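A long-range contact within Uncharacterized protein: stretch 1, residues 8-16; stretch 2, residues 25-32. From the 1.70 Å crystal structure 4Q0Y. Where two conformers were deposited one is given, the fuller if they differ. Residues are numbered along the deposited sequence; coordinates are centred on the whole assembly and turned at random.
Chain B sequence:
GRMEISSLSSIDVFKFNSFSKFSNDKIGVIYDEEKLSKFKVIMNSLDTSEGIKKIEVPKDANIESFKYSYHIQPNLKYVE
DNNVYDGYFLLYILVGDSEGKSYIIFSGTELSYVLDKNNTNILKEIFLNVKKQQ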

# COMPACT_ATOMS: atom_id res chain seq x y z
N LEU B 8 -9.99 -4.38 0.34
CA LEU B 8 -10.46 -5.60 -0.34
C LEU B 8 -10.91 -6.59 0.70
O LEU B 8 -10.23 -6.76 1.71
CB LEU B 8 -9.33 -6.29 -1.11
CG LEU B 8 -9.08 -5.79 -2.52
CD1 LEU B 8 -8.72 -4.33 -2.56
CD2 LEU B 8 -7.96 -6.64 -3.11
N SER B 9 -12.04 -7.24 0.45
CA SER B 9 -12.57 -8.27 1.36
C SER B 9 -12.12 -9.67 0.92
O SER B 9 -11.93 -10.53 1.77
CB SER B 9 -14.08 -8.18 1.45
OG SER B 9 -14.66 -8.22 0.15
N SER B 10 -11.95 -9.86 -0.38
CA SER B 10 -11.48 -11.14 -0.93
C SER B 10 -11.09 -10.99 -2.39
O SER B 10 -11.43 -9.97 -3.02
CB SER B 10 -12.56 -12.22 -0.84
OG SER B 10 -13.70 -11.85 -1.58
N ILE B 11 -10.41 -12.01 -2.91
CA ILE B 11 -10.19 -12.15 -4.35
C ILE B 11 -10.62 -13.55 -4.77
O ILE B 11 -10.02 -14.52 -4.36
CB ILE B 11 -8.70 -11.94 -4.76
CG1 ILE B 11 -8.14 -10.59 -4.29
CG2 ILE B 11 -8.55 -12.08 -6.28
CD1 ILE B 11 -6.63 -10.48 -4.32
N ASP B 12 -11.66 -13.64 -5.60
CA ASP B 12 -12.06 -14.92 -6.19
C ASP B 12 -11.10 -15.25 -7.33
O ASP B 12 -10.77 -14.36 -8.12
CB ASP B 12 -13.49 -14.89 -6.69
CG ASP B 12 -14.47 -14.72 -5.57
OD1 ASP B 12 -14.47 -15.58 -4.69
OD2 ASP B 12 -15.25 -13.75 -5.57
N VAL B 13 -10.66 -16.51 -7.40
CA VAL B 13 -9.65 -16.94 -8.35
C VAL B 13 -10.23 -18.04 -9.23
O VAL B 13 -10.80 -19.03 -8.74
CB VAL B 13 -8.38 -17.44 -7.64
CG1 VAL B 13 -7.30 -17.85 -8.67
CG2 VAL B 13 -7.86 -16.38 -6.68
N PHE B 14 -10.06 -17.87 -10.54
CA PHE B 14 -10.62 -18.75 -11.58
C PHE B 14 -9.53 -19.17 -12.55
O PHE B 14 -8.53 -18.45 -12.72
CB PHE B 14 -11.71 -18.04 -12.37
CG PHE B 14 -12.85 -17.52 -11.53
CD1 PHE B 14 -12.76 -16.27 -10.87
CD2 PHE B 14 -14.03 -18.26 -11.40
CE1 PHE B 14 -13.80 -15.77 -10.10
CE2 PHE B 14 -15.08 -17.76 -10.62
CZ PHE B 14 -14.96 -16.52 -9.97
N LYS B 15 -9.74 -20.31 -13.22
CA LYS B 15 -8.79 -20.82 -14.19
C LYS B 15 -8.73 -19.90 -15.40
O LYS B 15 -9.76 -19.47 -15.90
CB LYS B 15 -9.16 -22.23 -14.62
CG LYS B 15 -8.14 -22.89 -15.50
CD LYS B 15 -8.49 -24.36 -15.64
CE LYS B 15 -7.52 -25.07 -16.53
NZ LYS B 15 -6.12 -24.96 -16.05
N PHE B 16 -7.52 -19.58 -15.85
CA PHE B 16 -7.32 -18.72 -17.02
C PHE B 16 -7.61 -19.57 -18.25
O PHE B 16 -6.75 -20.32 -18.70
CB PHE B 16 -5.88 -18.16 -17.00
CG PHE B 16 -5.68 -16.94 -17.85
CD1 PHE B 16 -5.98 -16.95 -19.22
CD2 PHE B 16 -5.12 -15.79 -17.30
CE1 PHE B 16 -5.76 -15.82 -20.00
CE2 PHE B 16 -4.89 -14.66 -18.09
CZ PHE B 16 -5.23 -14.68 -19.43
N ASP B 25 -14.69 -21.09 -14.15
CA ASP B 25 -14.07 -22.33 -13.63
C ASP B 25 -13.30 -21.95 -12.35
O ASP B 25 -12.13 -21.58 -12.40
CB ASP B 25 -13.14 -22.90 -14.70
CG ASP B 25 -12.54 -24.22 -14.34
OD1 ASP B 25 -12.73 -24.72 -13.22
OD2 ASP B 25 -11.85 -24.78 -15.21
N LYS B 26 -13.99 -22.01 -11.21
CA LYS B 26 -13.45 -21.46 -9.96
C LYS B 26 -12.39 -22.37 -9.36
O LYS B 26 -12.60 -23.59 -9.27
CB LYS B 26 -14.55 -21.17 -8.94
CG LYS B 26 -14.07 -20.30 -7.77
CD LYS B 26 -15.24 -19.64 -7.08
CE LYS B 26 -14.77 -18.79 -5.93
NZ LYS B 26 -15.93 -18.02 -5.41
N ILE B 27 -11.28 -21.77 -8.94
CA ILE B 27 -10.15 -22.47 -8.29
C ILE B 27 -10.16 -22.26 -6.79
O ILE B 27 -9.94 -23.20 -6.03
CB ILE B 27 -8.80 -22.03 -8.91
CG1 ILE B 27 -8.69 -22.63 -10.30
CG2 ILE B 27 -7.59 -22.45 -8.05
CD1 ILE B 27 -7.56 -22.07 -11.14
N GLY B 28 -10.36 -21.03 -6.35
CA GLY B 28 -10.34 -20.75 -4.92
C GLY B 28 -10.58 -19.29 -4.62
O GLY B 28 -11.01 -18.52 -5.50
N VAL B 29 -10.29 -18.91 -3.38
CA VAL B 29 -10.49 -17.55 -2.92
C VAL B 29 -9.36 -17.19 -1.97
O VAL B 29 -8.92 -18.04 -1.19
CB VAL B 29 -11.87 -17.35 -2.30
CG1 VAL B 29 -12.13 -18.41 -1.24
CG2 VAL B 29 -12.04 -15.92 -1.79
N ILE B 30 -8.89 -15.95 -2.10
CA ILE B 30 -7.85 -15.37 -1.24
C ILE B 30 -8.56 -14.48 -0.22
O ILE B 30 -9.26 -13.54 -0.59
CB ILE B 30 -6.80 -14.56 -2.04
CG1 ILE B 30 -6.08 -15.48 -3.05
CG2 ILE B 30 -5.78 -13.91 -1.10
CD1 ILE B 30 -5.26 -14.76 -4.08
N TYR B 31 -8.38 -14.79 1.06
CA TYR B 31 -8.95 -14.03 2.20
C TYR B 31 -7.92 -13.40 3.11
O TYR B 31 -8.27 -12.57 3.97
CB TYR B 31 -9.77 -14.99 3.08
CG TYR B 31 -11.01 -15.52 2.41
CD1 TYR B 31 -11.95 -14.64 1.88
CD2 TYR B 31 -11.24 -16.88 2.32
CE1 TYR B 31 -13.11 -15.11 1.27
CE2 TYR B 31 -12.40 -17.36 1.72
CZ TYR B 31 -13.32 -16.47 1.19
OH TYR B 31 -14.44 -16.92 0.56
N ASP B 32 -6.64 -13.78 2.95
CA ASP B 32 -5.58 -13.36 3.87
C ASP B 32 -5.39 -11.84 3.87
O ASP B 32 -5.15 -11.24 2.81
CB ASP B 32 -4.26 -14.01 3.45
CG ASP B 32 -3.12 -13.69 4.40
OD1 ASP B 32 -3.09 -14.25 5.48
OD2 ASP B 32 -2.30 -12.82 4.05

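The two stretches pair as antiparallel β-strands, their N-to-C directions 157° apart, and bury 678 Å² between them. Ile11 and Ile30 form a reciprocal hydrogen-bonded pair, Ile11 N to Ile30 O at 3.0 Å and Ile30 N to Ile11 O at 2.9 Å. Farther along, Val13 N donates to Gly28 O (2.8 Å), while Val13 O accepts from both Ile27 N (2.8 Å) and Gly28 N (3.1 Å). This shared acceptor marks a β-bulge: the register slips by one residue, so that Phe14 lies opposite Lys26. Ile27, with phi/psi of -102/-46°, is the extra residue of the bulge, and Gly28 follows in a fully extended conformation. Lys15 N to Asp25 O, at 2.8 Å, completes the ladder.

Side chains sort onto two faces. Ile11, Val13 and Ile30 share the buried one. Both isoleucines adopt the mt rotamer, their CB atoms 4.2 Å apart, and Val13, with chi1 t, places CG2 4.0 Å from Ile30 CD1. Gly28, paired with Val13, contributes no side chain here. Ile27, at the bulge, points toward the first strand; its m, t conformation extends CD1 to 3.8 Å from Lys15 CB.

The other face, carrying Asp12, Phe14, Lys26 and Val29, is more accessible and mixes charge with apolar surface. Lys26 is extended, all four chi angles t, which carries NZ to Asp12 OD1 in a 2.9 Å salt bridge. Asp12, with chi1 m, brings its carboxylate nearer the partner strand, and OD2 is hydrogen-bonded elsewhere in the structure. The Phe14 ring, chi1 m and chi2 84°, packs obliquely against the Lys26 backbone, CD2 lying 3.6 Å from CA, and the inner part of the lysine, CB 3.8 Å from Phe14 CE2, meets the aromatic ring while its charge reaches Asp12. Near the other end, Tyr31 swings its ring back to Ser10, CE1 to CB 3.6 Å.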